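Local atomic coordinates of signal recognition particle subunit SRP68 (Chaetomium thermophilum, PDB entry 4P3G), a protein that binds and remodels SRP RNA through the N-terminal domain described here and probably helps target secretory and membrane proteins to the endoplasmic reticulum. Residues 64-69 against 121-126; 107-112 against 154-159; 161-166 against 199-204. All coordinates share one frame; numbering follows the deposited sequence.

Contact 1 of 3, residues 64-69 against 121-126; sequences EQIAEN and EKLAQA
Ile66 carries the whole first segment's side of this contact, reaching from the short helix 63-68 to Leu123 and Ala126 on the long helix 103-128. Glu64 and Gln65 lie in the first turn of the short helix, where Thr62 OG1 bonds to the backbone N of Gln65. One residue on, the side chain of Ile66 turns toward the long helix. Its CG1 stands beside the backbone N (chi1 -64°) and the chain runs on extended (chi2 176°), so that CD1 is carried straight out as the foremost atom. CD1 meets Ala126 CB at 3.8 Å, tip to tip. The same Ile66 CD1 comes within 4.4 Å of Leu123 CD1, a looser touch. Leu123 starts out past the short helix, and its CD1 branch then swings back toward Ile66. Leu123 and Ala126 are three residues apart and so share one helix face, where the small alanine admits the isoleucine tip and the leucine flanks it. In the all-helical RNA-binding domain of SRP68 this joins a helix of less than two turns to one of the long helices of the bundle. Val73 of helix 71-93 and Ile61 also join the cluster, each touching both Ile66 and Leu123. His8, from the engineered tag, also lies against Ile66. The last helical bond in this segment runs from Asn69 N to Gln65 O at 3.0 Å. Asn69 is the first residue to leave helical geometry. Its OD1 accepts from Glu71 N and caps the start of helix 71-93.

Contact 2 of 3, residues 107-112 against 154-159; sequences SHIVSR and LFEKQN
Ser107 O is gripped twice by Ser111, in the very helical turn that holds Val110 against Glu156 and Lys157. Ser111 N gives the ordinary helical bond at 2.9 Å, while Ser111 OG reaches Ser107 O at 3.0 Å from the opposite face of the carbonyl plane, tilted 34° from it. Serine suits this position because its hydroxyl can fold back on its own helix. The contact joins two helices of the SRP68 RNA-binding domain, 103-128 and 136-156, at the C-terminal end of the second, where a Schellman motif closes the helix. Gln158 takes a positive phi of 67°, and Asn159 N returns to Leu154 O at 3.0 Å. Val110 does most of the touching. Its CG2 stands beside the backbone N and anti to the carbonyl carbon, and from there it lies against the backbone of this last turn, 3.7 Å from Lys157 N. The same Val110 CG2 is 3.9 Å from Glu156 CB, so the branched, compact valine fits where the two helices come close. Ile109, one residue earlier, brings its CG2 methyl to the carboxylate end of Glu156, a more distant van der Waals touch. That buried carboxylate is paired through OE2 with Lys91 of helix 71-93, which is likely to stabilise its charge, while the backbone O of Glu156 accepts from Arg106. Lys157, at the exposed margin, contributes its aliphatic root to the packing, then runs extended to a salt bridge between its NZ and Glu114 of helix 103-128. Val110 CG2 lies 4.1 Å from Lys157 CB, the first carbon of that chain.

Contact 3 of 3, residues 161-166 against 199-204; sequences GACLKS and RFAAYQ
Aromatic rings flank Ala201 rather than fill the interface it shares with Cys163 and Leu164. Next to it the ring of Phe200 meets Trp160 with the planes at about 75°, and Trp160 also touches Ala201. On the outer side, Tyr203 makes a cation-pi contact with Lys206, and its ring meets Tyr203 of a second subunit at a shallow angle. The side chains that meet between the two segments are aliphatic apart from one sulfur. Ala201 CB fits between Leu164 CD2, 3.8 Å away, and Cys163 SG, also 3.8 Å from it. The other branch of Leu164, CD1, lies over the backbone of Ala202, 3.9 Å from its CA. Leu164 CG stands beside the backbone N (chi1 -76°), which spreads both methyls onto the facing helix. Cutting this leucine back to an alanine would probably leave Ala201 CB with Cys163 as its partner here, uncover the backbone of Ala202 and open a gap between the helices. The two alanines suit their places because small residues allow the axes of segments 161-166 and 199-204 to approach to 9.3 Å. These segments run at 146° to each other, and the successive helices 160-181 and 186-205 form an antiparallel alpha-hairpin, the building element of tetratricopeptide-like folds.

The three contacts join helices of one all-helical RNA-binding domain; the segments of contacts 1 and 2 alternate along the chain. Contacts 1 and 2 share helix 103-128 but use different turns of it, their centres 26 Å apart. Contacts 2 and 3 touch, and helices 136-156 and 160-181 follow each other in the chain: Phe155 CZ packs on Phe200 CD2 at 3.5 Å, and Leu154 CB on Cys163 CB. Their centres are 14 Å apart. Contacts 1 and 3 lie on opposite sides of the chain's centre, 30 Å apart between centres. A phosphate ion, probably from the crystallisation liquor, sits about 6 Å from the side chain of Lys157 in contact 2, while contact 3 borders the second subunit.

Contact 1 of 3, residues 64-69 against 121-126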
loop_
_atom_site.group_PDB
_atom_site.type_symbol
_atom_site.label_atom_id
_atom_site.label_comp_id
_atom_site.label_asym_id
_atom_site.label_seq_id
_atom_site.Cartn_x
_atom_site.Cartn_y
_atom_site.Cartn_z
ATOM N N GLU A 64 12.533 -29.942 29.051
ATOM C CA GLU A 64 12.281 -31.265 29.606
ATOM C C GLU A 64 11.044 -31.248 30.500
ATOM O O GLU A 64 10.272 -32.208 30.519
ATOM C CB GLU A 64 13.504 -31.748 30.373
ATOM C CG GLU A 64 14.769 -31.812 29.519
ATOM C CD GLU A 64 15.414 -30.441 29.300
ATOM O OE1 GLU A 64 14.846 -29.426 29.766
ATOM O OE2 GLU A 64 16.482 -30.376 28.651
ATOM N N GLN A 65 10.859 -30.143 31.221
ATOM C CA GLN A 65 9.673 -29.951 32.056
ATOM C C GLN A 65 8.392 -29.804 31.249
ATOM O O GLN A 65 7.324 -30.212 31.703
ATOM C CB GLN A 65 9.833 -28.751 32.982
ATOM C CG GLN A 65 10.712 -29.053 34.182
ATOM C CD GLN A 65 10.930 -27.851 35.075
ATOM O OE1 GLN A 65 10.839 -26.702 34.635
ATOM N NE2 GLN A 65 11.124 -28.114 36.362
ATOM N N ILE A 66 8.482 -29.181 30.082
ATOM C CA ILE A 66 7.321 -29.090 29.210
ATOM C C ILE A 66 6.945 -30.465 28.673
ATOM O O ILE A 66 5.769 -30.831 28.640
ATOM C CB ILE A 66 7.604 -28.178 28.021
ATOM C CG1 ILE A 66 7.858 -26.762 28.511
ATOM C CG2 ILE A 66 6.431 -28.152 27.078
ATOM C CD1 ILE A 66 8.234 -25.828 27.419
ATOM N N ALA A 67 7.957 -31.235 28.282
ATOM C CA ALA A 67 7.747 -32.591 27.791
ATOM C C ALA A 67 7.193 -33.509 28.883
ATOM O O ALA A 67 6.345 -34.372 28.614
ATOM C CB ALA A 67 9.031 -33.141 27.248
ATOM N N GLU A 68 7.693 -33.322 30.104
ATOM C CA GLU A 68 7.301 -34.136 31.253
ATOM C C GLU A 68 5.844 -33.880 31.603
ATOM O O GLU A 68 5.053 -34.804 31.738
ATOM C CB GLU A 68 8.188 -33.832 32.465
ATOM C CG GLU A 68 7.939 -34.731 33.680
ATOM C CD GLU A 68 8.656 -34.257 34.946
ATOM O OE1 GLU A 68 9.197 -33.129 34.950
ATOM O OE2 GLU A 68 8.713 -35.036 35.925
ATOM N N ASN A 69 5.495 -32.612 31.739
ATOM C CA ASN A 69 4.154 -32.223 32.132
ATOM C C ASN A 69 3.731 -30.943 31.413
ATOM O O ASN A 69 4.391 -29.907 31.531
ATOM C CB ASN A 69 4.126 -32.026 33.646
ATOM C CG ASN A 69 2.735 -32.000 34.212
ATOM O OD1 ASN A 69 1.774 -31.656 33.527
ATOM N ND2 ASN A 69 2.617 -32.358 35.482
ATOM N N GLU A 121 7.873 -15.077 25.783
ATOM C CA GLU A 121 9.019 -15.247 24.896
ATOM C C GLU A 121 9.849 -16.443 25.332
ATOM O O GLU A 121 10.288 -17.248 24.499
ATOM C CB GLU A 121 9.878 -13.976 24.830
ATOM C CG GLU A 121 9.240 -12.872 23.999
ATOM C CD GLU A 121 9.897 -11.508 24.184
ATOM O OE1 GLU A 121 10.837 -11.391 25.000
ATOM O OE2 GLU A 121 9.478 -10.556 23.483
ATOM N N LYS A 122 10.030 -16.582 26.639
ATOM C CA LYS A 122 10.771 -17.706 27.161
ATOM C C LYS A 122 10.022 -19.010 26.893
ATOM O O LYS A 122 10.641 -20.073 26.725
ATOM C CB LYS A 122 11.031 -17.538 28.653
ATOM C CG LYS A 122 11.896 -16.354 28.997
ATOM C CD LYS A 122 12.453 -16.491 30.410
ATOM C CE LYS A 122 13.724 -15.661 30.592
ATOM N NZ LYS A 122 13.479 -14.196 30.431
ATOM N N LEU A 123 8.695 -18.931 26.858
ATOM C CA LEU A 123 7.880 -20.114 26.605
ATOM C C LEU A 123 8.069 -20.575 25.171
ATOM O O LEU A 123 8.156 -21.779 24.912
ATOM C CB LEU A 123 6.401 -19.827 26.869
ATOM C CG LEU A 123 5.450 -20.939 26.407
ATOM C CD1 LEU A 123 5.762 -22.236 27.111
ATOM C CD2 LEU A 123 3.994 -20.546 26.597
ATOM N N ALA A 124 8.095 -19.616 24.246
ATOM C CA ALA A 124 8.294 -19.917 22.840
ATOM C C ALA A 124 9.663 -20.539 22.621
ATOM O O ALA A 124 9.793 -21.541 21.925
ATOM C CB ALA A 124 8.154 -18.665 22.008
ATOM N N GLN A 125 10.687 -19.941 23.218
ATOM C CA GLN A 125 12.042 -20.449 23.056
ATOM C C GLN A 125 12.209 -21.850 23.644
ATOM O O GLN A 125 12.886 -22.683 23.065
ATOM C CB GLN A 125 13.056 -19.485 23.664
ATOM C CG GLN A 125 13.205 -18.187 22.873
ATOM C CD GLN A 125 14.105 -17.189 23.576
ATOM O OE1 GLN A 125 14.214 -17.189 24.805
ATOM N NE2 GLN A 125 14.752 -16.329 22.800
ATOM N N ALA A 126 11.599 -22.126 24.787
ATOM C CA ALA A 126 11.731 -23.460 25.346
ATOM C C ALA A 126 11.017 -24.451 24.449
ATOM O O ALA A 126 11.564 -25.507 24.136
ATOM C CB ALA A 126 11.184 -23.528 26.743
#

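Contact 2 of 3, residues 107-112 against 154-159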
loop_
_atom_site.group_PDB
_atom_site.type_symbol
_atom_site.label_atom_id
_atom_site.label_comp_id
_atom_site.label_asym_id
_atom_site.label_seq_id
_atom_site.Cartn_x
_atom_site.Cartn_y
_atom_site.Cartn_z
ATOM N N SER A 107 3.669 3.856 32.825
ATOM C CA SER A 107 4.886 3.102 33.072
ATOM C C SER A 107 4.587 1.738 33.684
ATOM O O SER A 107 5.208 0.742 33.308
ATOM C CB SER A 107 5.818 3.881 33.982
ATOM O OG SER A 107 6.906 3.059 34.365
ATOM N N HIS A 108 3.630 1.707 34.616
ATOM C CA HIS A 108 3.217 0.481 35.305
ATOM C C HIS A 108 2.479 -0.460 34.340
ATOM O O HIS A 108 2.641 -1.679 34.376
ATOM C CB HIS A 108 2.337 0.824 36.509
ATOM C CG HIS A 108 2.086 -0.324 37.432
ATOM N ND1 HIS A 108 0.944 -0.439 38.190
ATOM C CD2 HIS A 108 2.841 -1.420 37.735
ATOM C CE1 HIS A 108 0.991 -1.548 38.912
ATOM N NE2 HIS A 108 2.137 -2.155 38.651
ATOM N N ILE A 109 1.648 0.126 33.489
ATOM C CA ILE A 109 0.957 -0.621 32.450
ATOM C C ILE A 109 1.955 -1.270 31.499
ATOM O O ILE A 109 1.830 -2.431 31.152
ATOM C CB ILE A 109 0.017 0.295 31.671
ATOM C CG1 ILE A 109 -1.170 0.642 32.564
ATOM C CG2 ILE A 109 -0.474 -0.395 30.433
ATOM C CD1 ILE A 109 -2.167 1.536 31.914
ATOM N N VAL A 110 2.963 -0.515 31.099
ATOM C CA VAL A 110 3.980 -1.041 30.218
ATOM C C VAL A 110 4.787 -2.142 30.904
ATOM O O VAL A 110 5.050 -3.169 30.280
ATOM C CB VAL A 110 4.882 0.074 29.703
ATOM C CG1 VAL A 110 6.124 -0.507 29.063
ATOM C CG2 VAL A 110 4.111 0.929 28.695
ATOM N N SER A 111 5.124 -1.950 32.188
ATOM C CA SER A 111 5.844 -2.955 33.008
ATOM C C SER A 111 5.192 -4.317 33.007
ATOM O O SER A 111 5.871 -5.339 32.988
ATOM C CB SER A 111 5.926 -2.527 34.463
ATOM O OG SER A 111 6.763 -1.423 34.638
ATOM N N ARG A 112 3.866 -4.307 33.082
ATOM C CA ARG A 112 3.067 -5.510 33.142
ATOM C C ARG A 112 3.173 -6.242 31.847
ATOM O O ARG A 112 3.508 -7.425 31.807
ATOM C CB ARG A 112 1.594 -5.189 33.428
ATOM C CG ARG A 112 1.160 -5.275 34.888
ATOM C CD ARG A 112 2.249 -4.809 35.830
ATOM N NE ARG A 112 3.015 -5.931 36.369
ATOM C CZ ARG A 112 4.213 -5.804 36.926
ATOM N NH1 ARG A 112 4.785 -4.601 37.009
ATOM N NH2 ARG A 112 4.840 -6.879 37.388
ATOM N N LEU A 154 4.952 -2.534 23.350
ATOM C CA LEU A 154 5.559 -1.383 22.663
ATOM C C LEU A 154 4.500 -0.396 22.167
ATOM O O LEU A 154 4.721 0.822 22.118
ATOM C CB LEU A 154 6.433 -1.843 21.511
ATOM C CG LEU A 154 7.663 -2.672 21.882
ATOM C CD1 LEU A 154 8.120 -3.475 20.664
ATOM C CD2 LEU A 154 8.777 -1.783 22.439
ATOM N N PHE A 155 3.340 -0.924 21.818
ATOM C CA PHE A 155 2.220 -0.071 21.438
ATOM C C PHE A 155 1.803 0.860 22.611
ATOM O O PHE A 155 1.517 2.044 22.396
ATOM C CB PHE A 155 1.061 -0.955 21.010
ATOM C CG PHE A 155 -0.138 -0.212 20.554
ATOM C CD1 PHE A 155 -1.083 0.231 21.487
ATOM C CD2 PHE A 155 -0.375 0.001 19.200
ATOM C CE1 PHE A 155 -2.228 0.921 21.081
ATOM C CE2 PHE A 155 -1.524 0.683 18.768
ATOM C CZ PHE A 155 -2.450 1.146 19.712
ATOM N N GLU A 156 1.769 0.329 23.838
ATOM C CA GLU A 156 1.421 1.122 25.013
ATOM C C GLU A 156 2.516 2.138 25.373
ATOM O O GLU A 156 2.241 3.225 25.896
ATOM C CB GLU A 156 1.146 0.208 26.195
ATOM C CG GLU A 156 -0.176 -0.536 26.087
ATOM C CD GLU A 156 -1.368 0.381 25.934
ATOM O OE1 GLU A 156 -1.444 1.368 26.700
ATOM O OE2 GLU A 156 -2.223 0.113 25.052
ATOM N N LYS A 157 3.758 1.768 25.094
ATOM C CA LYS A 157 4.907 2.630 25.319
ATOM C C LYS A 157 4.960 3.708 24.240
ATOM O O LYS A 157 5.783 4.625 24.296
ATOM C CB LYS A 157 6.176 1.794 25.269
ATOM C CG LYS A 157 7.404 2.390 25.927
ATOM C CD LYS A 157 8.478 1.298 26.050
ATOM C CE LYS A 157 9.682 1.744 26.846
ATOM N NZ LYS A 157 10.622 0.597 26.978
ATOM N N GLN A 158 4.092 3.569 23.239
ATOM C CA GLN A 158 4.013 4.530 22.148
ATOM C C GLN A 158 5.279 4.513 21.286
ATOM O O GLN A 158 5.636 5.499 20.639
ATOM C CB GLN A 158 3.672 5.920 22.704
ATOM C CG GLN A 158 2.217 5.988 23.083
ATOM C CD GLN A 158 1.850 7.193 23.923
ATOM O OE1 GLN A 158 2.710 7.941 24.393
ATOM N NE2 GLN A 158 0.551 7.371 24.140
ATOM N N ASN A 159 5.950 3.371 21.282
ATOM C CA ASN A 159 7.126 3.171 20.456
ATOM C C ASN A 159 6.690 2.493 19.165
ATOM O O ASN A 159 6.824 1.282 19.013
ATOM C CB ASN A 159 8.137 2.336 21.232
ATOM C CG ASN A 159 9.466 2.234 20.535
ATOM O OD1 ASN A 159 9.607 2.587 19.355
ATOM N ND2 ASN A 159 10.472 1.766 21.271
#

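Contact 3 of 3, residues 161-166 against 199-204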
loop_
_atom_site.group_PDB
_atom_site.type_symbol
_atom_site.label_atom_id
_atom_site.label_comp_id
_atom_site.label_asym_id
_atom_site.label_seq_id
_atom_site.Cartn_x
_atom_site.Cartn_y
_atom_site.Cartn_z
ATOM N N GLY A 161 7.357 2.243 15.784
ATOM C CA GLY A 161 8.086 1.410 14.855
ATOM C C GLY A 161 8.351 0.012 15.380
ATOM O O GLY A 161 7.976 -0.977 14.753
ATOM N N ALA A 162 8.918 -0.067 16.579
ATOM C CA ALA A 162 9.311 -1.347 17.154
ATOM C C ALA A 162 8.113 -2.257 17.293
ATOM O O ALA A 162 8.200 -3.460 17.077
ATOM C CB ALA A 162 9.954 -1.131 18.502
ATOM N N CYS A 163 6.993 -1.656 17.658
ATOM C CA CYS A 163 5.746 -2.367 17.885
ATOM C C CYS A 163 5.263 -3.002 16.578
ATOM O O CYS A 163 4.662 -4.092 16.565
ATOM C CB CYS A 163 4.714 -1.403 18.491
ATOM S SG CYS A 163 3.092 -1.332 17.699
ATOM N N LEU A 164 5.500 -2.285 15.480
ATOM C CA LEU A 164 5.121 -2.755 14.163
ATOM C C LEU A 164 5.945 -3.966 13.801
ATOM O O LEU A 164 5.441 -4.874 13.145
ATOM C CB LEU A 164 5.258 -1.660 13.124
ATOM C CG LEU A 164 4.116 -0.678 13.234
ATOM C CD1 LEU A 164 4.297 0.449 12.233
ATOM C CD2 LEU A 164 2.840 -1.413 12.976
ATOM N N LYS A 165 7.205 -3.985 14.236
ATOM C CA LYS A 165 8.051 -5.161 13.991
ATOM C C LYS A 165 7.454 -6.386 14.661
ATOM O O LYS A 165 7.401 -7.444 14.045
ATOM C CB LYS A 165 9.494 -4.975 14.469
ATOM C CG LYS A 165 10.111 -3.684 14.053
ATOM C CD LYS A 165 11.623 -3.767 14.111
ATOM C CE LYS A 165 12.130 -3.771 15.528
ATOM N NZ LYS A 165 13.561 -3.370 15.556
ATOM N N SER A 166 7.009 -6.258 15.913
ATOM C CA SER A 166 6.430 -7.419 16.598
ATOM C C SER A 166 5.146 -7.883 15.965
ATOM O O SER A 166 4.966 -9.070 15.702
ATOM C CB SER A 166 6.160 -7.144 18.068
ATOM O OG SER A 166 7.364 -7.105 18.781
ATOM N N ARG A 199 -2.824 -0.787 12.082
ATOM C CA ARG A 199 -3.264 0.361 11.318
ATOM C C ARG A 199 -3.022 1.635 12.101
ATOM O O ARG A 199 -2.607 2.645 11.541
ATOM C CB ARG A 199 -4.718 0.240 10.961
ATOM C CG ARG A 199 -4.987 -0.841 9.948
ATOM C CD ARG A 199 -6.406 -0.719 9.480
ATOM N NE ARG A 199 -6.775 -1.687 8.449
ATOM C CZ ARG A 199 -6.497 -1.554 7.155
ATOM N NH1 ARG A 199 -5.829 -0.486 6.717
ATOM N NH2 ARG A 199 -6.904 -2.489 6.304
ATOM N N PHE A 200 -3.263 1.578 13.401
ATOM C CA PHE A 200 -3.071 2.740 14.245
ATOM C C PHE A 200 -1.604 3.108 14.349
ATOM O O PHE A 200 -1.220 4.275 14.161
ATOM C CB PHE A 200 -3.648 2.479 15.630
ATOM C CG PHE A 200 -3.588 3.663 16.536
ATOM C CD1 PHE A 200 -4.534 4.660 16.457
ATOM C CD2 PHE A 200 -2.567 3.778 17.471
ATOM C CE1 PHE A 200 -4.461 5.762 17.295
ATOM C CE2 PHE A 200 -2.489 4.872 18.315
ATOM C CZ PHE A 200 -3.447 5.868 18.229
ATOM N N ALA A 201 -0.788 2.118 14.688
ATOM C CA ALA A 201 0.640 2.351 14.846
ATOM C C ALA A 201 1.269 2.809 13.536
ATOM O O ALA A 201 2.201 3.607 13.539
ATOM C CB ALA A 201 1.328 1.113 15.357
ATOM N N ALA A 202 0.785 2.284 12.416
ATOM C CA ALA A 202 1.345 2.663 11.124
ATOM C C ALA A 202 0.976 4.124 10.862
ATOM O O ALA A 202 1.804 4.923 10.436
ATOM C CB ALA A 202 0.834 1.762 10.029
ATOM N N TYR A 203 -0.257 4.480 11.193
ATOM C CA TYR A 203 -0.673 5.862 11.106
ATOM C C TYR A 203 0.215 6.757 11.966
ATOM O O TYR A 203 0.690 7.787 11.501
ATOM C CB TYR A 203 -2.107 6.012 11.571
ATOM C CG TYR A 203 -2.507 7.452 11.632
ATOM C CD1 TYR A 203 -2.683 8.193 10.456
ATOM C CD2 TYR A 203 -2.653 8.099 12.857
ATOM C CE1 TYR A 203 -3.018 9.521 10.500
ATOM C CE2 TYR A 203 -2.985 9.429 12.909
ATOM C CZ TYR A 203 -3.169 10.146 11.728
ATOM O OH TYR A 203 -3.509 11.484 11.783
ATOM N N GLN A 204 0.455 6.371 13.216
ATOM C CA GLN A 204 1.289 7.195 14.087
ATOM C C GLN A 204 2.689 7.325 13.566
ATOM O O GLN A 204 3.292 8.386 13.640
ATOM C CB GLN A 204 1.360 6.614 15.500
ATOM C CG GLN A 204 0.046 6.579 16.218
ATOM C CD GLN A 204 -0.451 7.973 16.519
ATOM O OE1 GLN A 204 0.316 8.938 16.501
ATOM N NE2 GLN A 204 -1.748 8.095 16.768
#